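Local coordinates for protein FKBP-type peptidyl-prolyl cis-trans isomerase FkpA (Escherichia coli, PDB 1Q6H) that catalyses the cis-trans isomerization of peptidyl-proline bonds and acts as a folding chaperone in the bacterial periplasm, at residues V143-G148 with D217-D222. Numbering follows the deposited sequence.
Sequences VVNYKG and DVELLD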
loop_
_atom_site.group_PDB
_atom_site.type_symbol
_atom_site.label_atom_id
_atom_site.label_comp_id
_atom_site.label_asym_id
_atom_site.label_seq_id
_atom_site.Cartn_x
_atom_site.Cartn_y
_atom_site.Cartn_z
ATOM N N VAL A 143 -8.007 -33.897 -23.219
ATOM C CA VAL A 143 -7.934 -32.707 -24.034
ATOM C C VAL A 143 -9.369 -32.328 -24.379
ATOM O O VAL A 143 -10.131 -33.121 -24.979
ATOM C CB VAL A 143 -7.123 -32.954 -25.312
ATOM C CG1 VAL A 143 -6.957 -31.667 -26.103
ATOM C CG2 VAL A 143 -5.727 -33.557 -24.982
ATOM N N VAL A 144 -9.751 -31.127 -23.993
ATOM C CA VAL A 144 -11.110 -30.682 -24.154
ATOM C C VAL A 144 -11.258 -29.260 -24.659
ATOM O O VAL A 144 -10.422 -28.414 -24.433
ATOM C CB VAL A 144 -11.877 -30.700 -22.813
ATOM C CG1 VAL A 144 -12.019 -32.106 -22.255
ATOM C CG2 VAL A 144 -11.186 -29.805 -21.783
ATOM N N ASN A 145 -12.375 -29.023 -25.324
ATOM C CA ASN A 145 -12.815 -27.694 -25.583
ATOM C C ASN A 145 -14.009 -27.524 -24.640
ATOM O O ASN A 145 -14.766 -28.472 -24.383
ATOM C CB ASN A 145 -13.236 -27.520 -27.039
ATOM C CG ASN A 145 -12.066 -27.319 -27.957
ATOM O OD1 ASN A 145 -11.109 -26.619 -27.626
ATOM N ND2 ASN A 145 -12.142 -27.910 -29.128
ATOM N N TYR A 146 -14.178 -26.335 -24.096
ATOM C CA TYR A 146 -15.308 -26.122 -23.232
ATOM C C TYR A 146 -15.642 -24.687 -23.102
ATOM O O TYR A 146 -14.819 -23.823 -23.363
ATOM C CB TYR A 146 -15.022 -26.639 -21.829
ATOM C CG TYR A 146 -13.904 -25.900 -21.167
ATOM C CD1 TYR A 146 -12.603 -26.291 -21.355
ATOM C CD2 TYR A 146 -14.155 -24.800 -20.357
ATOM C CE1 TYR A 146 -11.567 -25.608 -20.768
ATOM C CE2 TYR A 146 -13.146 -24.129 -19.759
ATOM C CZ TYR A 146 -11.844 -24.529 -19.968
ATOM O OH TYR A 146 -10.814 -23.830 -19.395
ATOM N N LYS A 147 -16.870 -24.461 -22.664
ATOM C CA LYS A 147 -17.327 -23.146 -22.282
ATOM C C LYS A 147 -17.947 -23.259 -20.883
ATOM O O LYS A 147 -18.746 -24.181 -20.613
ATOM C CB LYS A 147 -18.320 -22.647 -23.298
ATOM C CG LYS A 147 -19.003 -21.413 -22.891
ATOM C CD LYS A 147 -19.901 -20.925 -23.994
ATOM C CE LYS A 147 -21.321 -21.392 -23.831
ATOM N NZ LYS A 147 -22.206 -20.375 -24.517
ATOM N N GLY A 148 -17.566 -22.337 -20.001
ATOM C CA GLY A 148 -18.055 -22.321 -18.625
ATOM C C GLY A 148 -18.865 -21.075 -18.288
ATOM O O GLY A 148 -18.365 -19.951 -18.448
ATOM N N ASP A 217 -20.222 -26.621 -20.977
ATOM C CA ASP A 217 -20.482 -27.364 -22.227
ATOM C C ASP A 217 -19.128 -27.870 -22.675
ATOM O O ASP A 217 -18.267 -27.065 -23.038
ATOM C CB ASP A 217 -21.036 -26.472 -23.311
ATOM C CG ASP A 217 -22.440 -26.051 -23.041
ATOM O OD1 ASP A 217 -23.260 -26.937 -22.710
ATOM O OD2 ASP A 217 -22.801 -24.857 -23.148
ATOM N N VAL A 218 -18.933 -29.182 -22.648
ATOM C CA VAL A 218 -17.625 -29.777 -22.910
ATOM C C VAL A 218 -17.561 -30.668 -24.161
ATOM O O VAL A 218 -18.509 -31.388 -24.465
ATOM C CB VAL A 218 -17.222 -30.606 -21.733
ATOM C CG1 VAL A 218 -15.769 -31.041 -21.834
ATOM C CG2 VAL A 218 -17.431 -29.807 -20.450
ATOM N N GLU A 219 -16.446 -30.586 -24.890
ATOM C CA GLU A 219 -16.184 -31.493 -25.990
ATOM C C GLU A 219 -14.867 -32.184 -25.664
ATOM O O GLU A 219 -13.825 -31.535 -25.511
ATOM C CB GLU A 219 -16.068 -30.783 -27.332
ATOM C CG GLU A 219 -17.339 -30.184 -27.884
ATOM C CD GLU A 219 -17.119 -29.567 -29.271
ATOM O OE1 GLU A 219 -15.947 -29.478 -29.730
ATOM O OE2 GLU A 219 -18.126 -29.184 -29.896
ATOM N N LEU A 220 -14.942 -33.504 -25.537
ATOM C CA LEU A 220 -13.794 -34.339 -25.229
ATOM C C LEU A 220 -13.066 -34.766 -26.515
ATOM O O LEU A 220 -13.528 -35.665 -27.253
ATOM C CB LEU A 220 -14.268 -35.578 -24.463
ATOM C CG LEU A 220 -13.200 -36.580 -24.077
ATOM C CD1 LEU A 220 -12.032 -35.868 -23.351
ATOM C CD2 LEU A 220 -13.773 -37.724 -23.254
ATOM N N LEU A 221 -11.933 -34.127 -26.779
ATOM C CA LEU A 221 -11.182 -34.360 -28.000
ATOM C C LEU A 221 -10.248 -35.553 -27.946
ATOM O O LEU A 221 -10.091 -36.277 -28.924
ATOM C CB LEU A 221 -10.368 -33.127 -28.351
ATOM C CG LEU A 221 -11.122 -31.809 -28.507
ATOM C CD1 LEU A 221 -10.122 -30.782 -28.987
ATOM C CD2 LEU A 221 -12.248 -31.914 -29.503
ATOM N N ASP A 222 -9.591 -35.760 -26.814
ATOM C CA ASP A 222 -8.667 -36.868 -26.737
ATOM C C ASP A 222 -8.523 -37.381 -25.319
ATOM O O ASP A 222 -8.749 -36.645 -24.350
ATOM C CB ASP A 222 -7.295 -36.438 -27.273
ATOM C CG ASP A 222 -6.419 -37.615 -27.716
ATOM O OD1 ASP A 222 -6.924 -38.760 -27.850
ATOM O OD2 ASP A 222 -5.194 -37.459 -27.963
#
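Val143 to Lys147 pair with Asp217 to Asp222 as antiparallel neighbours in the curled sheet of the FKBP domain, and near one end a classic beta bulge shifts the register by one residue, with Leu221 and Asp222 both facing Val143. Val143 with Asp222, Asn145 with Glu219 and Lys147 with Asp217 are hydrogen-bonded pairs; in the second, Glu219 N reaches Asn145 O at 2.7 Å and almost straight, 172° at the hydrogen. At the bulge, Val143 O takes two donors: Leu221 N at 2.7 Å, nearly along the C=O axis, and Asp222 N at 3.3 Å, approaching a lone pair. Leu221, the extra residue, has the helix-like backbone turn of the first position of a classic bulge, and its CB points toward strand 143-148, 3.4 Å from Val143 O. With CG anti to the carbonyl carbon (chi1 -56°), the side chain leads on to Asn145, and Leu221 CD1 comes within 3.5 Å of Asn145 ND2.

On the buried face, Val144 CG1 meets both Val218 CG1 and Leu220 CD1, each at 3.9 Å, so one methyl bridges two neighbours on the facing strand. Tyr146 offers Val218 CG2 only its CB, at 4.2 Å, because the ring leads away. On the other face, the Lys147 and Asp217 chains run alongside each other in the same direction, but Lys147 NZ and Asp217 OD2 stay 4.7 Å apart, an attraction at most.

Beyond this pair, strand 166-169 bonds to the far edge of strand 141-150 at Val144, while strand 189-194 continues the sheet past Val218. Lys186 forms a salt bridge with Asp222, and Asp157 and Arg162 bind the Tyr146 hydroxyl. Tyr146, Asp157 and Trp177 probably help line the substrate pocket, as the equivalent residues do in FKBP12; helix 175-180 lies against this buried face, its Trp177 touching Val144 and Val218 and meeting the Tyr146 ring edge-to-face.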